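Side-chain contact in dicer Related Helicase (PDB 6M6S), which binds double-stranded RNA through this RIG-I-like C-terminal domain, while the full-length helicase probably hydrolyses ATP: residues B[22-27]-B[117-122]. Residues are numbered along the deposited sequence; the frame is centred on the assembly and turned at random.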
loop_
_atom_site.group_PDB
_atom_site.type_symbol
_atom_site.label_atom_id
_atom_site.label_comp_id
_atom_site.label_asym_id
_atom_site.label_seq_id
_atom_site.Cartn_x
_atom_site.Cartn_y
_atom_site.Cartn_z
ATOM N N CYS B 22 -0.857 -15.408 10.910
ATOM C CA CYS B 22 -1.838 -15.344 11.988
ATOM C C CYS B 22 -3.127 -14.641 11.539
ATOM O O CYS B 22 -3.183 -14.112 10.429
ATOM C CB CYS B 22 -1.274 -14.584 13.235
ATOM S SG CYS B 22 -0.980 -12.772 12.906
ATOM N N LYS B 23 -4.122 -14.627 12.416
ATOM C CA LYS B 23 -5.380 -13.927 12.150
ATOM C C LYS B 23 -5.303 -12.514 12.697
ATOM O O LYS B 23 -4.591 -12.217 13.664
ATOM C CB LYS B 23 -6.525 -14.652 12.858
ATOM C CG LYS B 23 -6.780 -16.056 12.332
ATOM C CD LYS B 23 -7.108 -16.074 10.835
ATOM C CE LYS B 23 -7.602 -17.505 10.428
ATOM N NZ LYS B 23 -6.560 -18.501 10.793
ATOM N N SER B 24 -6.082 -11.623 12.097
ATOM C CA SER B 24 -6.093 -10.209 12.482
ATOM C C SER B 24 -6.459 -9.954 13.946
ATOM O O SER B 24 -6.036 -8.937 14.509
ATOM C CB SER B 24 -7.161 -9.507 11.594
ATOM O OG SER B 24 -8.432 -10.188 11.683
ATOM N N ILE B 25 -7.233 -10.853 14.568
ATOM C CA ILE B 25 -7.686 -10.646 15.929
ATOM C C ILE B 25 -6.490 -10.681 16.916
ATOM O O ILE B 25 -6.663 -10.303 18.071
ATOM C CB ILE B 25 -8.769 -11.653 16.327
ATOM C CG1 ILE B 25 -8.178 -13.079 16.368
ATOM C CG2 ILE B 25 -10.015 -11.499 15.415
ATOM C CD1 ILE B 25 -9.180 -14.143 16.780
ATOM N N TYR B 26 -5.321 -11.122 16.460
ATOM C CA TYR B 26 -4.160 -11.216 17.369
ATOM C C TYR B 26 -3.256 -10.013 17.307
ATOM O O TYR B 26 -2.226 -9.970 17.990
ATOM C CB TYR B 26 -3.338 -12.506 17.124
ATOM C CG TYR B 26 -4.146 -13.721 17.478
ATOM C CD1 TYR B 26 -4.383 -14.038 18.796
ATOM C CD2 TYR B 26 -4.736 -14.501 16.484
ATOM C CE1 TYR B 26 -5.156 -15.115 19.118
ATOM C CE2 TYR B 26 -5.518 -15.581 16.802
ATOM C CZ TYR B 26 -5.718 -15.882 18.105
ATOM O OH TYR B 26 -6.493 -16.972 18.422
ATOM N N ILE B 27 -3.554 -9.029 16.462
ATOM C CA ILE B 27 -2.691 -7.875 16.387
ATOM C C ILE B 27 -3.213 -6.852 17.385
ATOM O O ILE B 27 -4.421 -6.559 17.411
ATOM C CB ILE B 27 -2.787 -7.203 15.017
ATOM C CG1 ILE B 27 -2.386 -8.200 13.923
ATOM C CG2 ILE B 27 -1.883 -5.939 14.933
ATOM C CD1 ILE B 27 -0.952 -8.757 13.989
ATOM N N ASP B 117 -9.485 0.772 7.176
ATOM C CA ASP B 117 -10.156 0.200 6.015
ATOM C C ASP B 117 -10.603 -1.235 6.340
ATOM O O ASP B 117 -11.657 -1.695 5.855
ATOM C CB ASP B 117 -9.152 0.115 4.881
ATOM C CG ASP B 117 -8.752 1.508 4.317
ATOM O OD1 ASP B 117 -9.403 2.511 4.671
ATOM O OD2 ASP B 117 -7.779 1.570 3.525
ATOM N N LEU B 118 -9.854 -1.944 7.185
ATOM C CA LEU B 118 -10.044 -3.402 7.226
ATOM C C LEU B 118 -10.585 -3.902 8.560
ATOM O O LEU B 118 -11.623 -4.575 8.610
ATOM C CB LEU B 118 -8.737 -4.160 6.895
ATOM C CG LEU B 118 -8.063 -3.823 5.533
ATOM C CD1 LEU B 118 -6.815 -4.675 5.274
ATOM C CD2 LEU B 118 -9.095 -4.036 4.387
ATOM N N PHE B 119 -9.862 -3.632 9.648
ATOM C CA PHE B 119 -10.338 -4.146 10.930
ATOM C C PHE B 119 -9.874 -3.308 12.131
ATOM O O PHE B 119 -8.799 -2.700 12.090
ATOM C CB PHE B 119 -9.910 -5.609 11.123
ATOM C CG PHE B 119 -8.411 -5.870 10.985
ATOM C CD1 PHE B 119 -7.542 -5.795 12.081
ATOM C CD2 PHE B 119 -7.880 -6.294 9.772
ATOM C CE1 PHE B 119 -6.170 -6.104 11.937
ATOM C CE2 PHE B 119 -6.528 -6.575 9.612
ATOM C CZ PHE B 119 -5.650 -6.469 10.698
ATOM N N TYR B 120 -10.702 -3.271 13.178
ATOM C CA TYR B 120 -10.320 -2.648 14.438
ATOM C C TYR B 120 -9.116 -3.347 15.091
ATOM O O TYR B 120 -9.042 -4.602 15.112
ATOM C CB TYR B 120 -11.543 -2.757 15.343
ATOM C CG TYR B 120 -11.306 -2.493 16.790
ATOM C CD1 TYR B 120 -11.153 -1.210 17.275
ATOM C CD2 TYR B 120 -11.248 -3.534 17.663
ATOM C CE1 TYR B 120 -10.955 -0.980 18.638
ATOM C CE2 TYR B 120 -11.042 -3.322 19.016
ATOM C CZ TYR B 120 -10.890 -2.038 19.502
ATOM O OH TYR B 120 -10.689 -1.874 20.878
ATOM N N ILE B 121 -8.178 -2.562 15.635
ATOM C CA ILE B 121 -7.024 -3.100 16.372
ATOM C C ILE B 121 -7.060 -2.460 17.748
ATOM O O ILE B 121 -7.042 -1.224 17.894
ATOM C CB ILE B 121 -5.680 -2.760 15.633
ATOM C CG1 ILE B 121 -5.721 -3.431 14.266
ATOM C CG2 ILE B 121 -4.464 -3.276 16.446
ATOM C CD1 ILE B 121 -4.518 -3.143 13.387
ATOM N N SER B 122 -7.106 -3.289 18.785
ATOM C CA SER B 122 -7.187 -2.751 20.142
ATOM C C SER B 122 -5.770 -2.369 20.687
ATOM O O SER B 122 -4.722 -2.857 20.189
ATOM C CB SER B 122 -7.855 -3.789 21.075
ATOM O OG SER B 122 -7.005 -4.918 21.256
HETATM O O HOH W 1 -7.736 -6.806 15.948
HETATM O O HOH W 2 -7.037 -6.222 18.172
#
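Phe-119 lays its ring against Ser-24 where, in the zinc-containing RIG-I-type C-terminal domain, the loop after helix 111-117 packs on the 3-10 turn 24-26 that links strands 20-23 and 27-30. The contact is a CH-pi one: Ser-24 CB stands 3.4 Å from the centroid of the Phe-119 ring and only 8° off its normal, so the methylene points at the middle of the face. Phe-119 CG sits between its backbone N and carbonyl carbon (chi1 55°), which swings the ring across to the turn; Val-114 of the helix also touches it. The hydroxyl of Ser-24 is engaged elsewhere, with Tyr-10 N. At Tyr-120 it is the backbone that takes part: water 1 donates to Tyr-120 O and to Ser-24 O, bridging the loop and the turn. Ile-121 then lies beside Ile-27, both side chains heading the same way, with their CG2 methyls 4.0 Å apart and Trp-111 and Tyr-34 touching both. Ile-121 CG2 also comes within 3.4 Å of Ile-27 O. Where the loop reaches strand 122-123, which runs parallel to 27-30, no direct hydrogen bond joins the segments; instead water 2 accepts from Ser-122 N at 3.0 Å and donates to Ile-27 O at 2.7 Å.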